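Local coordinates for protein transcriptional regulator (Streptococcus thermophilus LMD-9, PDB 5JUF) that probably activates competence genes as the quorum-sensing regulator ComR, pairing a helix-turn-helix DNA-binding domain with a tetratricopeptide domain that senses a signalling peptide, at residues Glu185-Ile188 with Lys189-Asn193; Leu216-His220 with Asn221-Asp225; Asp95-Lys98 with Ser99-Leu103. All blocks are in the same frame, centred on the assembly; numbering follows the deposited sequence.

Interaction 1: Glu185-Ile188 with Lys189-Asn193. With SO4 (sulfate ion), chain D.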
ATOM      1  N   GLU A 185      -3.725  15.530   4.598  1.00 32.89           N
ATOM      2  CA  GLU A 185      -2.478  16.250   4.847  1.00 39.67           C
ATOM      3  C   GLU A 185      -1.590  15.501   5.830  1.00 39.03           C
ATOM      4  O   GLU A 185      -0.366  15.460   5.664  1.00 32.34           O
ATOM      5  CB  GLU A 185      -2.777  17.653   5.381  1.00 44.24           C
ATOM      6  CG  GLU A 185      -3.407  18.596   4.364  1.00 59.97           C
ATOM      7  CD  GLU A 185      -2.466  18.957   3.232  1.00 69.18           C
ATOM      8  OE1 GLU A 185      -2.955  19.384   2.166  1.00 76.79           O
ATOM      9  OE2 GLU A 185      -1.238  18.816   3.410  1.00 72.65           O
ATOM     10  N   ARG A 186      -2.188  14.946   6.885  1.00 37.02           N
ATOM     11  CA  ARG A 186      -1.436  14.165   7.858  1.00 39.04           C
ATOM     12  C   ARG A 186      -0.784  12.951   7.207  1.00 36.17           C
ATOM     13  O   ARG A 186       0.404  12.685   7.416  1.00 31.37           O
ATOM     14  CB  ARG A 186      -2.367  13.739   8.990  1.00 41.30           C
ATOM     15  CG  ARG A 186      -1.690  13.044  10.153  1.00 58.29           C
ATOM     16  CD  ARG A 186      -2.670  12.905  11.327  1.00 71.05           C
ATOM     17  NE  ARG A 186      -3.190  11.545  11.469  1.00 74.70           N
ATOM     18  CZ  ARG A 186      -4.357  11.247  12.034  1.00 70.53           C
ATOM     19  NH1 ARG A 186      -4.748   9.987  12.126  1.00 60.88           N
ATOM     20  NH2 ARG A 186      -5.142  12.210  12.492  1.00 74.24           N
ATOM     21  N   ILE A 187      -1.548  12.202   6.406  1.00 28.00           N
ATOM     22  CA  ILE A 187      -0.981  11.045   5.713  1.00 28.67           C
ATOM     23  C   ILE A 187       0.110  11.481   4.738  1.00 34.33           C
ATOM     24  O   ILE A 187       1.185  10.872   4.683  1.00 31.83           O
ATOM     25  CB  ILE A 187      -2.090  10.249   5.002  1.00 25.01           C
ATOM     26  CG1 ILE A 187      -3.105   9.706   6.008  1.00 32.26           C
ATOM     27  CG2 ILE A 187      -1.501   9.068   4.193  1.00 27.75           C
ATOM     28  CD1 ILE A 187      -2.551   8.640   6.936  1.00 32.50           C
ATOM     29  N   ILE A 188      -0.153  12.536   3.952  1.00 30.26           N
ATOM     30  CA  ILE A 188       0.826  13.042   2.977  1.00 35.45           C
ATOM     31  C   ILE A 188       2.150  13.343   3.662  1.00 32.81           C
ATOM     32  O   ILE A 188       3.220  12.923   3.207  1.00 32.29           O
ATOM     33  CB  ILE A 188       0.302  14.320   2.283  1.00 44.71           C
ATOM     34  CG1 ILE A 188      -0.841  14.044   1.320  1.00 46.12           C
ATOM     35  CG2 ILE A 188       1.425  15.039   1.548  1.00 45.76           C
ATOM     36  CD1 ILE A 188      -0.986  12.647   0.953  1.00 46.58           C
ATOM     37  N   LYS A 189       2.091  14.138   4.734  1.00 31.82           N
ATOM     38  CA  LYS A 189       3.300  14.576   5.420  1.00 36.87           C
ATOM     39  C   LYS A 189       4.112  13.390   5.915  1.00 37.43           C
ATOM     40  O   LYS A 189       5.343  13.391   5.829  1.00 36.15           O
ATOM     41  CB  LYS A 189       2.938  15.489   6.590  1.00 37.46           C
ATOM     42  CG  LYS A 189       4.116  15.757   7.539  1.00 48.13           C
ATOM     43  CD  LYS A 189       3.743  16.593   8.770  1.00 53.99           C
ATOM     44  CE  LYS A 189       4.965  16.802   9.670  1.00 56.57           C
ATOM     45  NZ  LYS A 189       4.711  17.692  10.837  1.00 57.63           N
ATOM     46  N   ARG A 190       3.444  12.371   6.456  1.00 31.72           N
ATOM     47  CA  ARG A 190       4.192  11.240   6.985  1.00 30.20           C
ATOM     48  C   ARG A 190       4.799  10.410   5.858  1.00 27.89           C
ATOM     49  O   ARG A 190       5.937   9.945   5.974  1.00 31.64           O
ATOM     50  CB  ARG A 190       3.299  10.412   7.903  1.00 25.57           C
ATOM     51  CG  ARG A 190       3.056  11.155   9.235  1.00 31.16           C
ATOM     52  CD  ARG A 190       1.970  10.499  10.073  1.00 30.24           C
ATOM     53  NE  ARG A 190       1.574  11.391  11.153  1.00 33.04           N
ATOM     54  CZ  ARG A 190       0.682  11.088  12.085  1.00 37.98           C
ATOM     55  NH1 ARG A 190       0.092   9.900  12.075  1.00 35.06           N
ATOM     56  NH2 ARG A 190       0.380  11.978  13.027  1.00 33.33           N
ATOM     57  N   VAL A 191       4.084  10.256   4.745  1.00 27.68           N
ATOM     58  CA  VAL A 191       4.657   9.526   3.615  1.00 27.54           C
ATOM     59  C   VAL A 191       5.912  10.229   3.102  1.00 33.08           C
ATOM     60  O   VAL A 191       6.919   9.583   2.773  1.00 30.43           O
ATOM     61  CB  VAL A 191       3.608   9.340   2.503  1.00 25.03           C
ATOM     62  CG1 VAL A 191       4.289   8.888   1.195  1.00 25.55           C
ATOM     63  CG2 VAL A 191       2.533   8.312   2.931  1.00 19.82           C
ATOM     64  N   LEU A 192       5.881  11.563   3.053  1.00 31.39           N
ATOM     65  CA  LEU A 192       7.036  12.329   2.590  1.00 32.22           C
ATOM     66  C   LEU A 192       8.226  12.223   3.532  1.00 34.97           C
ATOM     67  O   LEU A 192       9.357  12.500   3.116  1.00 35.01           O
ATOM     68  CB  LEU A 192       6.644  13.798   2.416  1.00 35.48           C
ATOM     69  CG  LEU A 192       5.698  14.103   1.253  1.00 34.65           C
ATOM     70  CD1 LEU A 192       5.195  15.544   1.331  1.00 32.31           C
ATOM     71  CD2 LEU A 192       6.430  13.848  -0.081  1.00 37.41           C
ATOM     72  N   ASN A 193       7.997  11.840   4.788  1.00 36.56           N
ATOM     73  CA  ASN A 193       9.043  11.722   5.790  1.00 35.82           C
ATOM     74  C   ASN A 193       9.641  10.319   5.880  1.00 32.45           C
ATOM     75  O   ASN A 193      10.559  10.115   6.674  1.00 38.43           O
ATOM     76  CB  ASN A 193       8.497  12.115   7.177  1.00 43.88           C
ATOM     77  CG  ASN A 193       8.142  13.591   7.286  1.00 57.09           C
ATOM     78  OD1 ASN A 193       8.694  14.436   6.584  1.00 61.14           O
ATOM     79  ND2 ASN A 193       7.221  13.906   8.189  1.00 65.83           N
TER
HETATM   80  S   SO4 D 403       3.479  14.519  12.641  1.00 79.14           S
HETATM   81  O1  SO4 D 403       3.890  15.909  12.819  1.00 79.48           O
HETATM   82  O2  SO4 D 403       4.016  14.001  11.385  1.00 76.14           O
HETATM   83  O3  SO4 D 403       3.985  13.722  13.758  1.00 80.09           O
HETATM   84  O4  SO4 D 403       2.018  14.450  12.624  1.00 84.17           O
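Arg190 lays its side chain back along Arg186, one helical turn earlier, and a sulfate ion, probably from the crystallisation liquor, sits at its end. CB and CG of Arg190 pass close to the carbonyl oxygen of Arg186, CG also meeting sulfate O2, and CD still lies beside that carbonyl. With CG anti to the carbonyl carbon (chi1 -73°) and the chain extended as far as NE, the guanidinium lands beside the aliphatic part of Arg186. One face of it is covered by Arg186 CG, 3.6 Å from Arg190 CZ and over the centre of the group, while sulfate O4 meets the edge. There NH2 of Arg190 gives O4 a 3.0 Å bond, nearly straight at 164°; the bond from NE is weak. The two guanidinium planes are 30° apart. Arg186 NH1 bonds to the carbonyl of Lys153, and Arg190 NH1 weakly to that of Lys155. Lys189, fully extended, hydrogen-bonds sulfate O1 through NZ at 2.8 Å. On another flank Ile188 CG2 lies 3.8 Å from Leu192 CD1, the two side chains side by side, and Ile188 packs on Ile213 of helix 200-219. Backbone i+4 to i bonds, such as Val191 N to Ile187 O at 3.0 Å, hold the helix; buried Ile187, Ile188 and Val191 against exposed Lys189 make it amphipathic, as in all-helical tetratricopeptide domains.

Interaction 2: Leu216-His220 with Asn221-Asp225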
ATOM      1  N   LEU A 216      -3.889  13.246  -6.807  1.00 32.38           N
ATOM      2  CA  LEU A 216      -4.989  13.806  -6.022  1.00 31.43           C
ATOM      3  C   LEU A 216      -4.809  15.307  -5.791  1.00 34.44           C
ATOM      4  O   LEU A 216      -5.792  16.059  -5.770  1.00 34.24           O
ATOM      5  CB  LEU A 216      -5.110  13.061  -4.692  1.00 27.29           C
ATOM      6  CG  LEU A 216      -5.712  11.660  -4.802  1.00 28.80           C
ATOM      7  CD1 LEU A 216      -5.381  10.852  -3.558  1.00 33.45           C
ATOM      8  CD2 LEU A 216      -7.233  11.727  -5.031  1.00 33.19           C
ATOM      9  N   LYS A 217      -3.563  15.764  -5.620  1.00 29.43           N
ATOM     10  CA  LYS A 217      -3.323  17.188  -5.413  1.00 31.99           C
ATOM     11  C   LYS A 217      -3.702  17.994  -6.646  1.00 38.20           C
ATOM     12  O   LYS A 217      -4.328  19.056  -6.535  1.00 37.33           O
ATOM     13  CB  LYS A 217      -1.862  17.427  -5.038  1.00 32.54           C
ATOM     14  CG  LYS A 217      -1.535  17.123  -3.578  1.00 39.66           C
ATOM     15  CD  LYS A 217      -0.083  17.478  -3.266  1.00 41.44           C
ATOM     16  CE  LYS A 217       0.178  17.442  -1.761  1.00 39.30           C
ATOM     17  NZ  LYS A 217      -0.360  18.673  -1.110  1.00 39.40           N
ATOM     18  N   ILE A 218      -3.320  17.507  -7.832  1.00 39.27           N
ATOM     19  CA  ILE A 218      -3.791  18.100  -9.080  1.00 43.08           C
ATOM     20  C   ILE A 218      -5.316  18.104  -9.118  1.00 42.44           C
ATOM     21  O   ILE A 218      -5.947  19.136  -9.363  1.00 41.75           O
ATOM     22  CB  ILE A 218      -3.188  17.351 -10.285  1.00 37.43           C
ATOM     23  CG1 ILE A 218      -1.678  17.612 -10.376  1.00 34.91           C
ATOM     24  CG2 ILE A 218      -3.850  17.796 -11.601  1.00 32.59           C
ATOM     25  CD1 ILE A 218      -0.971  16.716 -11.380  1.00 33.48           C
ATOM     26  N   PHE A 219      -5.933  16.951  -8.846  1.00 39.77           N
ATOM     27  CA  PHE A 219      -7.395  16.860  -8.835  1.00 39.66           C
ATOM     28  C   PHE A 219      -8.027  17.872  -7.875  1.00 39.73           C
ATOM     29  O   PHE A 219      -9.012  18.538  -8.222  1.00 40.97           O
ATOM     30  CB  PHE A 219      -7.809  15.426  -8.481  1.00 35.91           C
ATOM     31  CG  PHE A 219      -9.293  15.214  -8.439  1.00 41.03           C
ATOM     32  CD1 PHE A 219     -10.055  15.334  -9.588  1.00 40.70           C
ATOM     33  CD2 PHE A 219      -9.924  14.876  -7.251  1.00 42.38           C
ATOM     34  CE1 PHE A 219     -11.428  15.147  -9.553  1.00 46.58           C
ATOM     35  CE2 PHE A 219     -11.298  14.684  -7.208  1.00 48.04           C
ATOM     36  CZ  PHE A 219     -12.053  14.824  -8.366  1.00 45.95           C
ATOM     37  N   HIS A 220      -7.482  18.013  -6.667  1.00 38.48           N
ATOM     38  CA  HIS A 220      -8.045  18.939  -5.686  1.00 40.84           C
ATOM     39  C   HIS A 220      -7.524  20.362  -5.830  1.00 43.34           C
ATOM     40  O   HIS A 220      -7.881  21.215  -5.012  1.00 46.85           O
ATOM     41  CB  HIS A 220      -7.752  18.466  -4.260  1.00 43.48           C
ATOM     42  CG  HIS A 220      -8.316  17.120  -3.938  1.00 48.62           C
ATOM     43  ND1 HIS A 220      -7.692  16.240  -3.078  1.00 47.73           N
ATOM     44  CD2 HIS A 220      -9.456  16.510  -4.339  1.00 52.84           C
ATOM     45  CE1 HIS A 220      -8.418  15.142  -2.973  1.00 48.02           C
ATOM     46  NE2 HIS A 220      -9.491  15.278  -3.731  1.00 54.31           N
ATOM     47  N   ASN A 221      -6.676  20.623  -6.823  1.00 44.18           N
ATOM     48  CA  ASN A 221      -6.035  21.926  -7.021  1.00 41.00           C
ATOM     49  C   ASN A 221      -5.379  22.432  -5.737  1.00 44.72           C
ATOM     50  O   ASN A 221      -5.530  23.590  -5.346  1.00 49.69           O
ATOM     51  CB  ASN A 221      -7.033  22.953  -7.559  1.00 46.77           C
ATOM     52  CG  ASN A 221      -6.345  24.174  -8.134  1.00 58.67           C
ATOM     53  OD1 ASN A 221      -5.536  24.060  -9.054  1.00 63.34           O
ATOM     54  ND2 ASN A 221      -6.661  25.351  -7.596  1.00 65.36           N
ATOM     55  N   SER A 222      -4.638  21.543  -5.077  1.00 42.06           N
ATOM     56  CA  SER A 222      -3.987  21.824  -3.798  1.00 45.96           C
ATOM     57  C   SER A 222      -2.501  21.506  -3.956  1.00 49.61           C
ATOM     58  O   SER A 222      -2.102  20.342  -3.865  1.00 45.89           O
ATOM     59  CB  SER A 222      -4.622  20.994  -2.679  1.00 51.85           C
ATOM     60  OG  SER A 222      -3.914  21.132  -1.458  1.00 52.65           O
ATOM     61  N   PHE A 223      -1.678  22.533  -4.177  1.00 41.26           N
ATOM     62  CA  PHE A 223      -0.291  22.328  -4.569  1.00 45.19           C
ATOM     63  C   PHE A 223       0.717  22.605  -3.460  1.00 47.10           C
ATOM     64  O   PHE A 223       1.922  22.665  -3.737  1.00 43.73           O
ATOM     65  CB  PHE A 223       0.030  23.174  -5.798  1.00 45.70           C
ATOM     66  CG  PHE A 223      -0.593  22.652  -7.050  1.00 43.97           C
ATOM     67  CD1 PHE A 223       0.017  21.631  -7.765  1.00 43.90           C
ATOM     68  CD2 PHE A 223      -1.802  23.156  -7.501  1.00 44.49           C
ATOM     69  CE1 PHE A 223      -0.565  21.130  -8.925  1.00 43.80           C
ATOM     70  CE2 PHE A 223      -2.387  22.670  -8.660  1.00 42.78           C
ATOM     71  CZ  PHE A 223      -1.768  21.657  -9.376  1.00 39.36           C
ATOM     72  N   SER A 224       0.271  22.757  -2.217  1.00 43.47           N
ATOM     73  CA  SER A 224       1.214  22.807  -1.111  1.00 46.23           C
ATOM     74  C   SER A 224       2.021  21.514  -1.069  1.00 38.10           C
ATOM     75  O   SER A 224       1.482  20.421  -1.264  1.00 38.97           O
ATOM     76  CB  SER A 224       0.477  23.018   0.213  1.00 56.42           C
ATOM     77  OG  SER A 224      -0.441  21.963   0.451  1.00 64.23           O
ATOM     78  N   ASP A 225       3.333  21.653  -0.855  1.00 45.83           N
ATOM     79  CA  ASP A 225       4.270  20.531  -0.773  1.00 45.54           C
ATOM     80  C   ASP A 225       4.357  19.725  -2.068  1.00 42.01           C
ATOM     81  O   ASP A 225       4.884  18.610  -2.057  1.00 38.58           O
ATOM     82  CB  ASP A 225       3.919  19.578   0.380  1.00 38.87           C
ATOM     83  CG  ASP A 225       3.838  20.279   1.711  1.00 53.60           C
ATOM     84  OD1 ASP A 225       4.758  21.060   2.033  1.00 55.80           O
ATOM     85  OD2 ASP A 225       2.845  20.048   2.432  1.00 61.18           O
TER
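Helix 200-219 ends in a Schellman motif: Asn221 takes positive phi (51°), Ser222 N reaches back to Lys217 O at 2.9 Å, and Asn221 N bonds to Ile218 O at 3.0 Å. The first of these bonds is almost straight (170°), whereas the second meets its acceptor from above the carbonyl plane. Beyond the turn the chain runs along the side chain of Lys217. CB and CG of this lysine lie against the carbonyl oxygen of Ser222, with Lys217 CB 3.2 Å from Ser222 O, a buried atom that has no hydrogen-bonding partner in the model. Lys217 CD lies between the carbonyl oxygens of Ser222 and Ser224, and Lys217 CE comes 3.3 Å from Ser224 O. A bend in the last torsion (chi4 -78°) then brings Lys217 NZ into a hydrogen bond in the plane of the Ser224 carbonyl, though its 2.5 Å to Ser224 O is unusually short and the exact length doubtful. The ammonium probably links the departing loop to the last helical turn. Phe223 crosses Ile218 at a slant, Phe223 CE1 lying 4.0 Å from Ile218 CG1. Both lean on Leu259 of helix 246-260, and Lys217 and Ile218 touch Phe226 at the start of helix 226-240. His220 stacks on Tyr179, while Ser222 and Ser224 rest against Glu185, so the turn lies among helices 181-192, 226-240 and 246-260.

Interaction 3: Asp95-Lys98 with Ser99-Leu103. With SO4 (sulfate ion), chain B.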
ATOM      1  N   ASP A  95      -2.451  -6.831 -20.924  1.00 36.97           N
ATOM      2  CA  ASP A  95      -1.933  -8.194 -20.823  1.00 39.51           C
ATOM      3  C   ASP A  95      -1.071  -8.369 -19.578  1.00 40.12           C
ATOM      4  O   ASP A  95      -1.126  -9.413 -18.919  1.00 36.88           O
ATOM      5  CB  ASP A  95      -1.129  -8.561 -22.068  1.00 35.66           C
ATOM      6  CG  ASP A  95      -1.986  -8.639 -23.312  1.00 50.32           C
ATOM      7  OD1 ASP A  95      -3.214  -8.821 -23.176  1.00 55.41           O
ATOM      8  OD2 ASP A  95      -1.427  -8.523 -24.426  1.00 50.91           O
ATOM      9  N   ARG A  96      -0.258  -7.362 -19.248  1.00 34.68           N
ATOM     10  CA  ARG A  96       0.565  -7.438 -18.044  1.00 34.55           C
ATOM     11  C   ARG A  96      -0.261  -7.238 -16.778  1.00 40.21           C
ATOM     12  O   ARG A  96       0.069  -7.803 -15.726  1.00 33.93           O
ATOM     13  CB  ARG A  96       1.701  -6.413 -18.126  1.00 37.34           C
ATOM     14  CG  ARG A  96       2.677  -6.671 -19.309  1.00 38.04           C
ATOM     15  CD  ARG A  96       3.769  -5.601 -19.419  1.00 43.21           C
ATOM     16  NE  ARG A  96       4.606  -5.561 -18.225  1.00 47.54           N
ATOM     17  CZ  ARG A  96       5.679  -6.322 -18.043  1.00 52.41           C
ATOM     18  NH1 ARG A  96       6.054  -7.179 -18.985  1.00 42.89           N
ATOM     19  NH2 ARG A  96       6.379  -6.226 -16.920  1.00 58.86           N
ATOM     20  N   ILE A  97      -1.327  -6.438 -16.843  1.00 34.15           N
ATOM     21  CA  ILE A  97      -2.233  -6.344 -15.700  1.00 31.54           C
ATOM     22  C   ILE A  97      -2.835  -7.707 -15.400  1.00 34.25           C
ATOM     23  O   ILE A  97      -2.920  -8.129 -14.236  1.00 33.86           O
ATOM     24  CB  ILE A  97      -3.330  -5.296 -15.964  1.00 36.71           C
ATOM     25  CG1 ILE A  97      -2.721  -3.898 -16.054  1.00 34.17           C
ATOM     26  CG2 ILE A  97      -4.411  -5.355 -14.875  1.00 37.05           C
ATOM     27  CD1 ILE A  97      -3.727  -2.836 -16.485  1.00 42.16           C
ATOM     28  N   LYS A  98      -3.274  -8.412 -16.444  1.00 30.71           N
ATOM     29  CA  LYS A  98      -3.875  -9.727 -16.256  1.00 33.24           C
ATOM     30  C   LYS A  98      -2.860 -10.727 -15.710  1.00 34.15           C
ATOM     31  O   LYS A  98      -3.193 -11.540 -14.838  1.00 34.50           O
ATOM     32  CB  LYS A  98      -4.472 -10.215 -17.579  1.00 36.86           C
ATOM     33  CG  LYS A  98      -5.161 -11.574 -17.522  1.00 53.75           C
ATOM     34  CD  LYS A  98      -6.358 -11.555 -16.567  1.00 70.17           C
ATOM     35  CE  LYS A  98      -7.055 -12.914 -16.487  1.00 75.29           C
ATOM     36  NZ  LYS A  98      -8.307 -12.856 -15.683  1.00 75.03           N
ATOM     37  N   SER A  99      -1.623 -10.697 -16.223  1.00 35.39           N
ATOM     38  CA  SER A  99      -0.582 -11.576 -15.696  1.00 34.05           C
ATOM     39  C   SER A  99      -0.321 -11.311 -14.220  1.00 31.72           C
ATOM     40  O   SER A  99      -0.159 -12.250 -13.433  1.00 31.16           O
ATOM     41  CB  SER A  99       0.715 -11.412 -16.489  1.00 33.68           C
ATOM     42  OG  SER A  99       0.596 -12.035 -17.742  1.00 37.67           O
ATOM     43  N   LYS A 100      -0.258 -10.034 -13.832  1.00 30.11           N
ATOM     44  CA  LYS A 100       0.013  -9.682 -12.442  1.00 31.70           C
ATOM     45  C   LYS A 100      -1.114 -10.136 -11.528  1.00 30.96           C
ATOM     46  O   LYS A 100      -0.866 -10.630 -10.417  1.00 27.04           O
ATOM     47  CB  LYS A 100       0.221  -8.173 -12.325  1.00 34.56           C
ATOM     48  CG  LYS A 100       0.726  -7.695 -10.976  1.00 33.18           C
ATOM     49  CD  LYS A 100       1.297  -6.279 -11.100  1.00 33.86           C
ATOM     50  CE  LYS A 100       1.642  -5.726  -9.728  1.00 31.58           C
ATOM     51  NZ  LYS A 100       2.627  -4.613  -9.806  1.00 37.88           N
ATOM     52  N   LEU A 101      -2.361  -9.951 -11.966  1.00 29.53           N
ATOM     53  CA  LEU A 101      -3.502 -10.466 -11.209  1.00 29.15           C
ATOM     54  C   LEU A 101      -3.432 -11.986 -11.065  1.00 27.67           C
ATOM     55  O   LEU A 101      -3.777 -12.536 -10.012  1.00 28.22           O
ATOM     56  CB  LEU A 101      -4.804 -10.049 -11.898  1.00 32.15           C
ATOM     57  CG  LEU A 101      -5.170  -8.562 -11.796  1.00 28.16           C
ATOM     58  CD1 LEU A 101      -6.200  -8.205 -12.859  1.00 34.83           C
ATOM     59  CD2 LEU A 101      -5.710  -8.265 -10.400  1.00 30.90           C
ATOM     60  N   THR A 102      -3.014 -12.683 -12.121  1.00 30.37           N
ATOM     61  CA  THR A 102      -2.839 -14.131 -12.024  1.00 30.25           C
ATOM     62  C   THR A 102      -1.801 -14.498 -10.966  1.00 28.63           C
ATOM     63  O   THR A 102      -2.021 -15.420 -10.172  1.00 33.71           O
ATOM     64  CB  THR A 102      -2.463 -14.702 -13.393  1.00 36.26           C
ATOM     65  OG1 THR A 102      -3.566 -14.514 -14.291  1.00 36.30           O
ATOM     66  CG2 THR A 102      -2.159 -16.196 -13.291  1.00 39.98           C
ATOM     67  N   LEU A 103      -0.674 -13.769 -10.921  1.00 31.94           N
ATOM     68  CA  LEU A 103       0.347 -14.008  -9.897  1.00 35.60           C
ATOM     69  C   LEU A 103      -0.201 -13.798  -8.493  1.00 32.00           C
ATOM     70  O   LEU A 103       0.151 -14.535  -7.565  1.00 28.88           O
ATOM     71  CB  LEU A 103       1.547 -13.077 -10.097  1.00 32.78           C
ATOM     72  CG  LEU A 103       2.427 -13.244 -11.337  1.00 44.47           C
ATOM     73  CD1 LEU A 103       3.397 -12.064 -11.468  1.00 43.38           C
ATOM     74  CD2 LEU A 103       3.176 -14.564 -11.266  1.00 43.64           C
TER
HETATM   75  S   SO4 B 401       1.745  -1.316 -11.476  1.00 55.95           S
HETATM   76  O1  SO4 B 401       1.079  -0.834 -12.684  1.00 68.16           O
HETATM   77  O2  SO4 B 401       1.865  -0.207 -10.535  1.00 55.55           O
HETATM   78  O3  SO4 B 401       0.967  -2.402 -10.879  1.00 46.87           O
HETATM   79  O4  SO4 B 401       3.076  -1.815 -11.823  1.00 56.27           O
HETATM   80  O   HOH W   1       2.042 -10.484 -19.430  1.00 48.41           O
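Near the start of helix 94-111, in the tetratricopeptide family region, successive turns are joined by side chains lying along the helix, and a sulfate ion is bound at one flank. Thr102 turns its hydroxyl back to the preceding turn: OG1, placed anti to its own carbonyl carbon (chi1 -65°), donates to Lys98 O at 3.0 Å. The same oxygen accepts Thr102 N at 3.0 Å, and the two donors approach from opposite faces of the carbonyl plane, so one residue grips this acceptor twice. A water bonded to Ser99 OG at 2.7 Å also reaches Asp95 O, weakly. Ile97 and Leu101 run side by side, Ile97 CG2 lying 3.9 Å from Leu101 CD1; Ile97 also meets Thr90, and Leu101 reaches Glu127 and Leu130 of helix 117-130, consistent with the packed consecutive helices of a tetratricopeptide fold. Lys100 leaves the helix extended beyond CG, and its NZ binds sulfate O3 at 3.0 Å and, weakly, O4. The same ammonium bonds to the carbonyl of Phe88, while Thr90 OG1 also holds the ion, which probably comes from the crystallisation liquor. Arg96 NH2 hydrogen-bonds the carbonyl of Pro89, in the loop before the helix that also holds Phe88 and Thr90.

How the interactions relate
From the N terminus, the chain first meets interaction 3 within helix 94-111, then interaction 1 in the closing turns of helix 181-192, and finally interaction 2, where helix 200-219 gives way to the loop before helix 226-240. Each spans adjoining residues, so the three follow in series without nesting or crossing, and interaction 2 closes the turn by which helix 200-219 passes into the next loop. Interactions 1 and 2 touch: Glu185 packs beside Lys217, Ser222 and Ser224, and Ile188 meets Lys217, joining helix 181-192 to helix 200-219 and the loop that follows it. Interaction 3 lies across the chain's centre from interaction 1, their centres about 30 Å apart, and ties helix 94-111 to its own preceding loop and to helix 117-130.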